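GH26A (Muricauda sp. MAR_2010_75, PDB 6Q75) belongs to glycoside hydrolase family 26 and probably cleaves a beta-linked polysaccharide such as mannan, using a (beta/alpha)8-barrel domain. Local coordinates at residues K93-K98 and K161-A166; I170-Y175 and K199-R204; N179-W182 and G186-K189; S294-W299 and K313-Y318. All blocks are in the same frame, centred on the assembly; numbering follows the deposited sequence.

Contact 1: residues K93-K98 and K161-A166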
loop_
_atom_site.group_PDB
_atom_site.type_symbol
_atom_site.label_atom_id
_atom_site.label_comp_id
_atom_site.label_asym_id
_atom_site.label_seq_id
_atom_site.Cartn_x
_atom_site.Cartn_y
_atom_site.Cartn_z
ATOM N N LYS A 93 12.480 12.832 -1.259
ATOM C CA LYS A 93 13.936 12.803 -1.208
ATOM C C LYS A 93 14.436 11.455 -0.725
ATOM O O LYS A 93 15.422 10.928 -1.248
ATOM C CB LYS A 93 14.469 13.903 -0.292
ATOM C CG LYS A 93 15.993 14.062 -0.342
ATOM N N GLU A 94 13.767 10.877 0.259
ATOM C CA GLU A 94 14.249 9.584 0.727
ATOM C C GLU A 94 13.836 8.459 -0.215
ATOM O O GLU A 94 14.595 7.497 -0.379
ATOM C CB GLU A 94 13.778 9.329 2.163
ATOM C CG GLU A 94 14.306 8.002 2.712
ATOM C CD GLU A 94 15.789 8.059 3.061
ATOM O OE1 GLU A 94 16.399 9.143 2.952
ATOM O OE2 GLU A 94 16.358 7.015 3.458
ATOM N N ALA A 95 12.673 8.574 -0.872
ATOM C CA ALA A 95 12.283 7.550 -1.842
ATOM C C ALA A 95 13.263 7.501 -3.007
ATOM O O ALA A 95 13.615 6.416 -3.484
ATOM C CB ALA A 95 10.869 7.805 -2.363
ATOM N N ILE A 96 13.690 8.671 -3.506
ATOM C CA ILE A 96 14.667 8.669 -4.594
ATOM C C ILE A 96 15.984 8.072 -4.120
ATOM O O ILE A 96 16.598 7.258 -4.823
ATOM C CB ILE A 96 14.851 10.080 -5.166
ATOM C CG1 ILE A 96 13.615 10.476 -5.973
ATOM C CG2 ILE A 96 16.080 10.154 -6.045
ATOM C CD1 ILE A 96 13.462 12.000 -6.163
ATOM N N ASP A 97 16.436 8.451 -2.919
ATOM C CA ASP A 97 17.660 7.849 -2.394
ATOM C C ASP A 97 17.524 6.336 -2.263
ATOM O O ASP A 97 18.440 5.601 -2.645
ATOM C CB ASP A 97 18.044 8.433 -1.023
ATOM C CG ASP A 97 18.697 9.822 -1.112
ATOM O OD1 ASP A 97 18.960 10.310 -2.233
ATOM O OD2 ASP A 97 19.001 10.398 -0.037
ATOM N N LYS A 98 16.393 5.846 -1.721
ATOM C CA LYS A 98 16.232 4.403 -1.542
ATOM C C LYS A 98 16.172 3.681 -2.881
ATOM O O LYS A 98 16.806 2.633 -3.053
ATOM C CB LYS A 98 14.991 4.108 -0.701
ATOM C CG LYS A 98 15.217 4.355 0.774
ATOM C CD LYS A 98 16.032 3.217 1.387
ATOM C CE LYS A 98 16.586 3.585 2.747
ATOM N NZ LYS A 98 17.761 4.480 2.668
ATOM N N LYS A 161 4.565 13.202 -9.102
ATOM C CA LYS A 161 5.080 13.661 -10.385
ATOM C C LYS A 161 6.579 13.904 -10.315
ATOM O O LYS A 161 7.296 13.650 -11.286
ATOM C CB LYS A 161 4.373 14.963 -10.779
ATOM C CG LYS A 161 3.088 14.816 -11.545
ATOM C CD LYS A 161 2.402 16.197 -11.616
ATOM C CE LYS A 161 1.336 16.275 -12.693
ATOM N NZ LYS A 161 0.695 17.637 -12.710
ATOM N N LYS A 162 7.077 14.359 -9.168
ATOM C CA LYS A 162 8.521 14.465 -9.003
ATOM C C LYS A 162 9.172 13.082 -9.034
ATOM O O LYS A 162 10.254 12.902 -9.614
ATOM C CB LYS A 162 8.834 15.195 -7.698
ATOM C CG LYS A 162 10.308 15.361 -7.417
ATOM N N LEU A 163 8.507 12.087 -8.455
ATOM C CA LEU A 163 9.041 10.723 -8.500
ATOM C C LEU A 163 9.032 10.169 -9.926
ATOM O O LEU A 163 9.958 9.461 -10.325
ATOM C CB LEU A 163 8.241 9.838 -7.542
ATOM C CG LEU A 163 8.540 10.133 -6.069
ATOM C CD1 LEU A 163 7.448 9.592 -5.172
ATOM C CD2 LEU A 163 9.875 9.513 -5.665
ATOM N N GLN A 164 8.014 10.504 -10.720
ATOM C CA GLN A 164 8.013 10.077 -12.117
ATOM C C GLN A 164 9.191 10.680 -12.881
ATOM O O GLN A 164 9.826 10.001 -13.696
ATOM C CB GLN A 164 6.701 10.475 -12.791
ATOM C CG GLN A 164 6.641 10.109 -14.262
ATOM C CD GLN A 164 5.218 10.114 -14.805
ATOM O OE1 GLN A 164 4.653 9.072 -15.158
ATOM N NE2 GLN A 164 4.624 11.302 -14.859
ATOM N N GLU A 165 9.470 11.966 -12.654
ATOM C CA GLU A 165 10.593 12.623 -13.318
ATOM C C GLU A 165 11.926 11.990 -12.924
ATOM O O GLU A 165 12.872 12.001 -13.715
ATOM C CB GLU A 165 10.570 14.123 -12.991
ATOM C CG GLU A 165 11.911 14.844 -13.083
ATOM C CD GLU A 165 11.903 16.205 -12.390
ATOM O OE1 GLU A 165 10.990 17.014 -12.668
ATOM O OE2 GLU A 165 12.815 16.467 -11.567
ATOM N N ALA A 166 12.028 11.445 -11.715
ATOM C CA ALA A 166 13.202 10.675 -11.310
ATOM C C ALA A 166 13.151 9.225 -11.773
ATOM O O ALA A 166 14.078 8.466 -11.460
ATOM C CB ALA A 166 13.358 10.709 -9.784
#
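Two neighbouring outer helices of the barrel meet here: Ile-96 and Ala-95 of helix 88-100 close on Leu-163 near the C-terminal end of helix 144-165 and on Ala-166 just beyond it. The contact is purely apolar and small, burying 172 Å² in all. Leu-163 CD2 is the methyl that meets both residues of helix 88-100, lying 3.8 Å from Ala-95 CB and 3.9 Å from Ile-96 CG1. Further along, the long branch of Ile-96 lies against Ala-166, its CG1 3.8 Å from Ala-166 CB and its CD1 equally near. This reach depends on the torsions of Ile-96: CG1 stands beside the backbone N (chi1 -72°) and CD1 extends the branch (chi2 159°), which brings it to Ala-166 although the CB of Ile-96 is not directed at the other helix.

In the (beta/alpha)8 barrel these helices follow the second and third strands, so the contact joins successive elements of the outer layer. Ala-95 also rests on Trp-75 of strand 74-78, and Val-92, one turn before Ile-96, meets Leu-163, extending the apolar seam inward and along the helix.

Polar groups gather elsewhere on the two helices. Lys-98 NZ makes a salt bridge to Glu-94 OE2 at 3.0 Å, approaching on the anti side and 34° out of the carboxylate plane, while Ser-58 OG makes a second bond to that oxygen and Glu-101 a second bridge to the lysine. On helix 144-165, the amide of Gln-164 is held at both ends, by the backbones of Asn-212 and Arg-210.

Contact 2: residues I170-Y175 and K199-R204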
loop_
_atom_site.group_PDB
_atom_site.type_symbol
_atom_site.label_atom_id
_atom_site.label_comp_id
_atom_site.label_asym_id
_atom_site.label_seq_id
_atom_site.Cartn_x
_atom_site.Cartn_y
_atom_site.Cartn_z
ATOM N N ILE A 170 6.266 3.238 -8.440
ATOM C CA ILE A 170 5.730 3.269 -7.076
ATOM C C ILE A 170 4.686 2.171 -6.899
ATOM O O ILE A 170 3.724 2.104 -7.663
ATOM C CB ILE A 170 5.112 4.647 -6.760
ATOM C CG1 ILE A 170 6.127 5.760 -7.058
ATOM C CG2 ILE A 170 4.530 4.689 -5.323
ATOM C CD1 ILE A 170 7.318 5.774 -6.148
ATOM N N LEU A 171 4.859 1.307 -5.878
ATOM C CA LEU A 171 3.737 0.470 -5.473
ATOM C C LEU A 171 2.779 1.348 -4.671
ATOM O O LEU A 171 2.992 1.597 -3.477
ATOM C CB LEU A 171 4.227 -0.722 -4.638
ATOM C CG LEU A 171 5.155 -1.656 -5.418
ATOM C CD1 LEU A 171 5.836 -2.647 -4.445
ATOM C CD2 LEU A 171 4.396 -2.440 -6.503
ATOM N N TRP A 172 1.723 1.849 -5.328
ATOM C CA TRP A 172 0.852 2.883 -4.778
ATOM C C TRP A 172 -0.378 2.231 -4.148
ATOM O O TRP A 172 -1.093 1.494 -4.831
ATOM C CB TRP A 172 0.470 3.831 -5.926
ATOM C CG TRP A 172 -0.566 4.845 -5.667
ATOM C CD1 TRP A 172 -1.729 5.023 -6.369
ATOM C CD2 TRP A 172 -0.535 5.877 -4.671
ATOM N NE1 TRP A 172 -2.441 6.087 -5.853
ATOM C CE2 TRP A 172 -1.725 6.638 -4.824
ATOM C CE3 TRP A 172 0.378 6.229 -3.665
ATOM C CZ2 TRP A 172 -2.034 7.725 -4.006
ATOM C CZ3 TRP A 172 0.061 7.301 -2.831
ATOM C CH2 TRP A 172 -1.133 8.057 -3.032
ATOM N N ARG A 173 -0.599 2.446 -2.827
ATOM C CA ARG A 173 -1.656 1.756 -2.081
ATOM C C ARG A 173 -2.573 2.786 -1.415
ATOM O O ARG A 173 -2.476 3.045 -0.212
ATOM C CB ARG A 173 -1.072 0.762 -1.055
ATOM C CG ARG A 173 0.302 0.176 -1.442
ATOM C CD ARG A 173 0.646 -1.025 -0.545
ATOM N NE ARG A 173 0.356 -0.744 0.871
ATOM C CZ ARG A 173 1.144 -0.011 1.657
ATOM N NH1 ARG A 173 0.793 0.204 2.920
ATOM N NH2 ARG A 173 2.270 0.531 1.181
ATOM N N PRO A 174 -3.438 3.447 -2.190
ATOM C CA PRO A 174 -4.356 4.435 -1.614
ATOM C C PRO A 174 -5.603 3.822 -0.971
ATOM O O PRO A 174 -6.094 2.763 -1.371
ATOM C CB PRO A 174 -4.736 5.282 -2.841
ATOM C CG PRO A 174 -4.793 4.221 -3.975
ATOM C CD PRO A 174 -3.660 3.203 -3.618
ATOM N N TYR A 175 -6.148 4.546 0.007
ATOM C CA TYR A 175 -7.446 4.230 0.619
ATOM C C TYR A 175 -7.488 2.765 1.066
ATOM O O TYR A 175 -8.412 2.012 0.748
ATOM C CB TYR A 175 -8.593 4.533 -0.323
ATOM C CG TYR A 175 -8.701 6.000 -0.704
ATOM C CD1 TYR A 175 -8.768 7.003 0.275
ATOM C CD2 TYR A 175 -8.748 6.383 -2.036
ATOM C CE1 TYR A 175 -8.870 8.361 -0.077
ATOM C CE2 TYR A 175 -8.871 7.744 -2.395
ATOM C CZ TYR A 175 -8.919 8.712 -1.410
ATOM O OH TYR A 175 -9.024 10.052 -1.766
ATOM N N LYS A 199 -12.108 4.845 -8.636
ATOM C CA LYS A 199 -12.033 5.232 -10.041
ATOM C C LYS A 199 -11.824 6.730 -10.205
ATOM O O LYS A 199 -11.146 7.162 -11.146
ATOM C CB LYS A 199 -13.299 4.790 -10.767
ATOM C CG LYS A 199 -13.507 3.275 -10.798
ATOM C CD LYS A 199 -14.900 2.991 -11.305
ATOM C CE LYS A 199 -15.444 1.648 -10.865
ATOM N NZ LYS A 199 -16.882 1.589 -11.288
ATOM N N GLN A 200 -12.392 7.533 -9.302
ATOM C CA GLN A 200 -12.195 8.981 -9.366
ATOM C C GLN A 200 -10.744 9.350 -9.071
ATOM O O GLN A 200 -10.167 10.234 -9.723
ATOM C CB GLN A 200 -13.143 9.689 -8.391
ATOM C CG GLN A 200 -13.197 11.204 -8.553
ATOM C CD GLN A 200 -14.279 11.822 -7.671
ATOM O OE1 GLN A 200 -13.992 12.423 -6.627
ATOM N NE2 GLN A 200 -15.518 11.639 -8.064
ATOM N N LEU A 201 -10.139 8.695 -8.082
ATOM C CA LEU A 201 -8.726 8.929 -7.820
ATOM C C LEU A 201 -7.888 8.462 -9.003
ATOM O O LEU A 201 -6.924 9.128 -9.399
ATOM C CB LEU A 201 -8.296 8.199 -6.541
ATOM C CG LEU A 201 -6.816 8.415 -6.168
ATOM C CD1 LEU A 201 -6.619 9.832 -5.672
ATOM C CD2 LEU A 201 -6.361 7.444 -5.070
ATOM N N TYR A 202 -8.242 7.308 -9.572
ATOM C CA TYR A 202 -7.495 6.780 -10.707
ATOM C C TYR A 202 -7.529 7.769 -11.860
ATOM O O TYR A 202 -6.489 8.101 -12.444
ATOM C CB TYR A 202 -8.077 5.428 -11.120
ATOM C CG TYR A 202 -7.261 4.720 -12.171
ATOM C CD1 TYR A 202 -7.379 5.079 -13.501
ATOM C CD2 TYR A 202 -6.384 3.684 -11.836
ATOM C CE1 TYR A 202 -6.649 4.461 -14.483
ATOM C CE2 TYR A 202 -5.639 3.041 -12.836
ATOM C CZ TYR A 202 -5.783 3.436 -14.151
ATOM O OH TYR A 202 -5.068 2.839 -15.179
ATOM N N ASP A 203 -8.728 8.253 -12.190
ATOM C CA ASP A 203 -8.861 9.238 -13.258
ATOM C C ASP A 203 -8.018 10.476 -12.973
ATOM O O ASP A 203 -7.357 11.006 -13.877
ATOM C CB ASP A 203 -10.340 9.597 -13.448
ATOM C CG ASP A 203 -10.568 10.636 -14.544
ATOM O OD1 ASP A 203 -10.322 10.345 -15.740
ATOM O OD2 ASP A 203 -11.015 11.748 -14.197
ATOM N N ARG A 204 -8.040 10.981 -11.738
ATOM C CA ARG A 204 -7.301 12.215 -11.497
ATOM C C ARG A 204 -5.799 11.985 -11.599
ATOM O O ARG A 204 -5.071 12.795 -12.161
ATOM C CB ARG A 204 -7.647 12.813 -10.134
ATOM C CG ARG A 204 -6.948 14.177 -9.949
ATOM C CD ARG A 204 -7.676 15.163 -9.038
ATOM N NE ARG A 204 -7.147 16.524 -9.212
ATOM C CZ ARG A 204 -7.646 17.433 -10.050
ATOM N NH1 ARG A 204 -8.705 17.150 -10.799
ATOM N NH2 ARG A 204 -7.094 18.640 -10.139
#
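One methyl of Leu-201 makes the whole contact: its CD2 lies 3.5 Å from Pro-174 CB and 3.7 Å from Tyr-175 CE2, and looser against Trp-172, whose NE1 is 4.2 Å from the same carbon. Leu-201 points at the strand from the helix, with CG opposite the backbone N (chi1 -179°) and CD2 in turn anti to CA, an extended branch that carries the methyl to the three rings. It meets both aromatic rings at a slant.

Those rings are themselves fixed. Pro-174 CB lies over one face of the Trp-172 indole, 3.5 Å above its plane and toward the rim, and the leucine methyl touches both residues. Tyr-175 has a left-handed backbone conformation (phi 51°, psi 50°), and its CB is directed at the helix. Trp-172 is further met edge-to-face by Trp-216, while the hydroxyl of Tyr-175 is hydrogen-bonded to Trp-149 NE1 and its ring packs edge-to-face with Trp-185.

Outward from here, Leu-201 also touches Val-153 of helix 144-165. Strand 170-173, the fourth of the (beta/alpha)8 barrel, is bonded through its backbone to strands 104-108 and 214-221, and helix 194-208, which follows it in the chain, lies over its outer side next to helix 144-165.

Contact 3: residues N179-W182 and G186-K189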
loop_
_atom_site.group_PDB
_atom_site.type_symbol
_atom_site.label_atom_id
_atom_site.label_comp_id
_atom_site.label_asym_id
_atom_site.label_seq_id
_atom_site.Cartn_x
_atom_site.Cartn_y
_atom_site.Cartn_z
ATOM N N ASN A 179 -12.315 -2.260 3.320
ATOM C CA ASN A 179 -13.397 -3.131 3.757
ATOM C C ASN A 179 -13.621 -3.041 5.257
ATOM O O ASN A 179 -14.600 -3.604 5.760
ATOM C CB ASN A 179 -13.137 -4.592 3.330
ATOM C CG ASN A 179 -11.811 -5.138 3.846
ATOM O OD1 ASN A 179 -10.830 -4.411 3.962
ATOM N ND2 ASN A 179 -11.784 -6.442 4.170
ATOM N N GLY A 180 -12.761 -2.310 5.968
ATOM C CA GLY A 180 -12.954 -2.124 7.392
ATOM C C GLY A 180 -13.914 -0.992 7.680
ATOM O O GLY A 180 -14.220 -0.153 6.818
ATOM N N VAL A 181 -14.390 -0.953 8.933
ATOM C CA VAL A 181 -15.325 0.085 9.349
ATOM C C VAL A 181 -14.635 1.292 9.981
ATOM O O VAL A 181 -15.310 2.283 10.296
ATOM C CB VAL A 181 -16.388 -0.459 10.331
ATOM C CG1 VAL A 181 -17.169 -1.601 9.678
ATOM C CG2 VAL A 181 -15.725 -0.944 11.660
ATOM N N TRP A 182 -13.311 1.284 10.110
ATOM C CA TRP A 182 -12.670 2.286 10.953
ATOM C C TRP A 182 -12.282 3.574 10.231
ATOM O O TRP A 182 -12.350 4.646 10.844
ATOM C CB TRP A 182 -11.428 1.696 11.625
ATOM C CG TRP A 182 -10.574 0.784 10.785
ATOM C CD1 TRP A 182 -9.464 1.136 10.061
ATOM C CD2 TRP A 182 -10.733 -0.633 10.618
ATOM N NE1 TRP A 182 -8.917 0.015 9.461
ATOM C CE2 TRP A 182 -9.683 -1.077 9.779
ATOM C CE3 TRP A 182 -11.671 -1.564 11.075
ATOM C CZ2 TRP A 182 -9.542 -2.418 9.392
ATOM C CZ3 TRP A 182 -11.525 -2.907 10.712
ATOM C CH2 TRP A 182 -10.472 -3.317 9.866
ATOM N N GLY A 186 -14.049 3.710 4.658
ATOM C CA GLY A 186 -14.290 2.294 4.835
ATOM C C GLY A 186 -15.756 1.917 4.826
ATOM O O GLY A 186 -16.641 2.733 5.109
ATOM N N ASN A 187 -15.995 0.648 4.487
ATOM C CA ASN A 187 -17.334 0.060 4.448
ATOM C C ASN A 187 -18.333 0.909 3.658
ATOM O O ASN A 187 -19.452 1.149 4.098
ATOM C CB ASN A 187 -17.865 -0.169 5.865
ATOM C CG ASN A 187 -19.116 -1.017 5.879
ATOM O OD1 ASN A 187 -19.311 -1.856 5.012
ATOM N ND2 ASN A 187 -19.975 -0.796 6.865
ATOM N N LYS A 188 -17.935 1.343 2.455
ATOM C CA LYS A 188 -18.813 2.073 1.543
ATOM C C LYS A 188 -19.198 1.109 0.426
ATOM O O LYS A 188 -18.456 0.926 -0.537
ATOM C CB LYS A 188 -18.124 3.310 1.015
ATOM C CG LYS A 188 -17.696 4.266 2.124
ATOM C CD LYS A 188 -18.915 4.956 2.787
ATOM C CE LYS A 188 -18.455 5.930 3.890
ATOM N NZ LYS A 188 -17.890 5.282 5.100
ATOM N N LYS A 189 -20.343 0.458 0.577
ATOM C CA LYS A 189 -20.717 -0.579 -0.377
ATOM C C LYS A 189 -21.460 -0.012 -1.591
ATOM O O LYS A 189 -21.921 1.134 -1.604
ATOM C CB LYS A 189 -21.560 -1.659 0.317
ATOM C CG LYS A 189 -20.755 -2.460 1.385
ATOM C CD LYS A 189 -21.430 -3.783 1.731
ATOM C CE LYS A 189 -20.707 -4.558 2.852
ATOM N NZ LYS A 189 -21.008 -4.009 4.222
#
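Gly-180 and Gly-186 bring two limbs of a loop together, the long connection that leaves the fourth strand of the (beta/alpha)8 barrel and leads to helix 194-208. The tight part is backbone against backbone. Gly-180 O lies 3.2 Å from Gly-186 CA in a bent CA-H...O contact, and 3.0 Å from Asn-187 N, where the angle is too poor for a hydrogen bond; the backbone of Asn-187 is hydrogen-bonded to that of Met-178. A CB on Gly-186 would run into that carbonyl oxygen of Gly-180. At Gly-180 the obstacle lies within its own limb: its CA sits 3.6 Å above a face of the Trp-182 indole, whose NE1 is hydrogen-bonded to Glu-177. The side chain of Asn-179, also buried, leaves the backbone away from the other limb, and its ND2 is bonded to the backbone oxygens of Asn-221 and Tyr-232.

The outer side is looser and partly exposed. There Asn-187 CG stands anti to the backbone N (chi1 -169°), which lays its amide alongside Val-181, pointing the same way, with Val-181 CG1 4.1 Å from Asn-187 ND2. Lys-189 NZ reaches Asn-187 OD1 at 2.9 Å, in the carbonyl plane and on a lone pair, with a C=O...N angle of 144°. With an alanine in place of Asn-187, Lys-189 NZ is likely to lose its carbonyl mate and rely more on the cation-pi contact with Tyr-232, and Val-181 CG1 its ND2 neighbour. Lys-188 curls back, its NZ bonded to Trp-184 O and donating to Gly-186 O at 2.8 Å.

Contact 4: residues S294-W299 and K313-Y318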
loop_
_atom_site.group_PDB
_atom_site.type_symbol
_atom_site.label_atom_id
_atom_site.label_comp_id
_atom_site.label_asym_id
_atom_site.label_seq_id
_atom_site.Cartn_x
_atom_site.Cartn_y
_atom_site.Cartn_z
ATOM N N SER A 294 3.556 -11.959 -2.702
ATOM C CA SER A 294 4.693 -11.431 -3.444
ATOM C C SER A 294 5.619 -10.587 -2.602
ATOM O O SER A 294 6.799 -10.482 -2.938
ATOM C CB SER A 294 4.217 -10.571 -4.622
ATOM O OG SER A 294 3.270 -11.282 -5.381
ATOM N N TRP A 295 5.105 -9.941 -1.560
ATOM C CA TRP A 295 5.942 -9.242 -0.598
ATOM C C TRP A 295 5.186 -9.197 0.716
ATOM O O TRP A 295 3.993 -9.505 0.782
ATOM C CB TRP A 295 6.368 -7.822 -1.070
ATOM C CG TRP A 295 5.313 -6.751 -1.017
ATOM C CD1 TRP A 295 4.911 -6.014 0.089
ATOM C CD2 TRP A 295 4.553 -6.249 -2.131
ATOM N NE1 TRP A 295 3.932 -5.098 -0.293
ATOM C CE2 TRP A 295 3.695 -5.237 -1.641
ATOM C CE3 TRP A 295 4.507 -6.571 -3.494
ATOM C CZ2 TRP A 295 2.799 -4.530 -2.475
ATOM C CZ3 TRP A 295 3.594 -5.880 -4.323
ATOM C CH2 TRP A 295 2.768 -4.864 -3.802
ATOM N N PHE A 296 5.915 -8.875 1.778
ATOM C CA PHE A 296 5.311 -8.496 3.043
ATOM C C PHE A 296 5.920 -7.166 3.441
ATOM O O PHE A 296 7.043 -6.862 3.040
ATOM C CB PHE A 296 5.548 -9.568 4.134
ATOM C CG PHE A 296 6.992 -9.779 4.490
ATOM C CD1 PHE A 296 7.677 -8.884 5.319
ATOM C CD2 PHE A 296 7.655 -10.926 4.074
ATOM C CE1 PHE A 296 9.013 -9.115 5.688
ATOM C CE2 PHE A 296 8.988 -11.153 4.426
ATOM C CZ PHE A 296 9.666 -10.253 5.242
ATOM N N MET A 297 5.184 -6.372 4.238
ATOM C CA MET A 297 5.715 -5.103 4.729
ATOM C C MET A 297 5.403 -4.989 6.215
ATOM O O MET A 297 4.245 -4.793 6.588
ATOM C CB MET A 297 5.114 -3.907 3.962
ATOM C CG MET A 297 5.852 -2.633 4.326
ATOM S SD MET A 297 5.127 -1.108 3.688
ATOM C CE MET A 297 3.540 -1.102 4.532
ATOM N N VAL A 298 6.427 -5.126 7.063
ATOM C CA VAL A 298 6.222 -5.005 8.501
ATOM C C VAL A 298 5.946 -3.557 8.880
ATOM O O VAL A 298 6.544 -2.619 8.325
ATOM C CB VAL A 298 7.435 -5.563 9.259
ATOM C CG1 VAL A 298 7.252 -5.385 10.753
ATOM C CG2 VAL A 298 7.588 -7.011 8.933
ATOM N N TRP A 299 5.015 -3.364 9.807
ATOM C CA TRP A 299 4.574 -2.022 10.187
ATOM C C TRP A 299 5.525 -1.437 11.222
ATOM O O TRP A 299 5.447 -1.778 12.397
ATOM C CB TRP A 299 3.158 -2.065 10.740
ATOM C CG TRP A 299 2.624 -0.662 10.945
ATOM C CD1 TRP A 299 2.562 0.031 12.115
ATOM C CD2 TRP A 299 2.161 0.229 9.919
ATOM N NE1 TRP A 299 2.031 1.287 11.892
ATOM C CE2 TRP A 299 1.787 1.432 10.549
ATOM C CE3 TRP A 299 1.991 0.110 8.533
ATOM C CZ2 TRP A 299 1.270 2.530 9.833
ATOM C CZ3 TRP A 299 1.479 1.188 7.832
ATOM C CH2 TRP A 299 1.127 2.385 8.483
ATOM N N LYS A 313 15.163 -13.134 11.783
ATOM C CA LYS A 313 16.258 -13.782 11.071
ATOM C C LYS A 313 15.800 -15.057 10.361
ATOM O O LYS A 313 16.284 -15.365 9.266
ATOM C CB LYS A 313 17.397 -14.077 12.057
ATOM C CG LYS A 313 18.038 -12.812 12.639
ATOM C CD LYS A 313 18.980 -13.106 13.818
ATOM C CE LYS A 313 19.862 -14.290 13.562
ATOM N NZ LYS A 313 20.619 -14.708 14.782
ATOM N N GLU A 314 14.886 -15.816 10.971
ATOM C CA GLU A 314 14.340 -17.006 10.316
ATOM C C GLU A 314 13.640 -16.653 9.007
ATOM O O GLU A 314 13.771 -17.368 7.999
ATOM C CB GLU A 314 13.368 -17.709 11.260
ATOM C CG GLU A 314 12.744 -18.976 10.711
ATOM C CD GLU A 314 11.601 -19.484 11.585
ATOM O OE1 GLU A 314 10.731 -18.685 11.984
ATOM O OE2 GLU A 314 11.579 -20.690 11.892
ATOM N N VAL A 315 12.850 -15.581 9.020
ATOM C CA VAL A 315 12.073 -15.194 7.846
ATOM C C VAL A 315 12.969 -14.525 6.812
ATOM O O VAL A 315 12.929 -14.858 5.621
ATOM C CB VAL A 315 10.905 -14.287 8.272
ATOM C CG1 VAL A 315 10.194 -13.684 7.057
ATOM C CG2 VAL A 315 9.907 -15.050 9.154
ATOM N N TYR A 316 13.815 -13.589 7.250
ATOM C CA TYR A 316 14.757 -12.982 6.318
ATOM C C TYR A 316 15.725 -14.011 5.742
ATOM O O TYR A 316 16.201 -13.841 4.618
ATOM C CB TYR A 316 15.532 -11.862 6.996
ATOM C CG TYR A 316 14.835 -10.515 6.891
ATOM C CD1 TYR A 316 13.577 -10.319 7.440
ATOM C CD2 TYR A 316 15.442 -9.457 6.253
ATOM C CE1 TYR A 316 12.930 -9.077 7.355
ATOM C CE2 TYR A 316 14.822 -8.229 6.160
ATOM C CZ TYR A 316 13.574 -8.041 6.701
ATOM O OH TYR A 316 13.001 -6.804 6.579
ATOM N N GLY A 317 16.052 -15.067 6.495
ATOM C CA GLY A 317 16.983 -16.074 6.015
ATOM C C GLY A 317 16.376 -17.218 5.229
ATOM O O GLY A 317 17.109 -18.078 4.721
ATOM N N TYR A 318 15.052 -17.270 5.151
ATOM C CA TYR A 318 14.359 -18.302 4.394
ATOM C C TYR A 318 14.750 -18.233 2.919
ATOM O O TYR A 318 14.885 -17.150 2.343
ATOM C CB TYR A 318 12.854 -18.104 4.583
ATOM C CG TYR A 318 11.899 -19.044 3.881
ATOM C CD1 TYR A 318 11.960 -20.428 4.034
ATOM C CD2 TYR A 318 10.905 -18.517 3.069
ATOM C CE1 TYR A 318 11.044 -21.258 3.368
ATOM C CE2 TYR A 318 10.004 -19.320 2.421
ATOM C CZ TYR A 318 10.067 -20.682 2.564
ATOM O OH TYR A 318 9.135 -21.436 1.878
#
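The backbones of strand 293-299 and helix 309-316 stay well apart, with the CA atoms of Phe-296 and Val-315 10.7 Å distant, and side chains bridge the interval. Phe-296 supplies most of the span. Its CG is set between the backbone N and the carbonyl carbon (chi1 63°), and from there the ring stretches out to the helix, where its far end meets two residues. Val-315 CG1 touches the ring at a slant, 3.8 Å from Phe-296 CE2 and 3.9 Å from Phe-296 CZ. Tyr-316 comes to the rim instead, its CE1 near the plane of the phenyl ring and 4.1 Å from Phe-296 CZ. The valine branch that does the touching stands opposite its own backbone N (chi1 171°).

This is the eighth strand of the (beta/alpha)8 barrel, packed by a helix that follows it in the chain. Phe-296 lies on the outer side of the strand, where it also touches Leu-281, and its backbone is hydrogen-bonded to Leu-47 of the first strand, the neighbour that closes the barrel. All three touching residues are buried.

Around Tyr-316, Gly-317 N donates to Lys-313 O at 2.8 Å and Tyr-318 N to Val-315 O at 3.2 Å. That last oxygen takes a second bond, from Thr-321 OG1. Away from the phenyl ring, Glu-314 forms salt bridges to Arg-311 and Arg-283, one with each carboxylate oxygen.

Contact 1 joins two outer helices, contacts 2 and 4 each join a barrel strand to an outer helix, and contact 3 folds a loop. Contact 1 touches contact 2 where Leu-163 CD1 packs 3.9 Å from Ile-170 CD1. Contact 2 reaches contact 4 through the barrel interior, Leu-171 CD1 lying 3.8 Å from Trp-295 CH2, although their centres are about 26 Å apart. Contact 3 is nested in the chain loop closed by contact 2, with centres about 17 Å apart, and lies about 32 Å from the centre of contact 1, across the chain's centre. It stands beyond the C-terminal end of strand 170-173, the side of the barrel where clan GH-A enzymes have their active site.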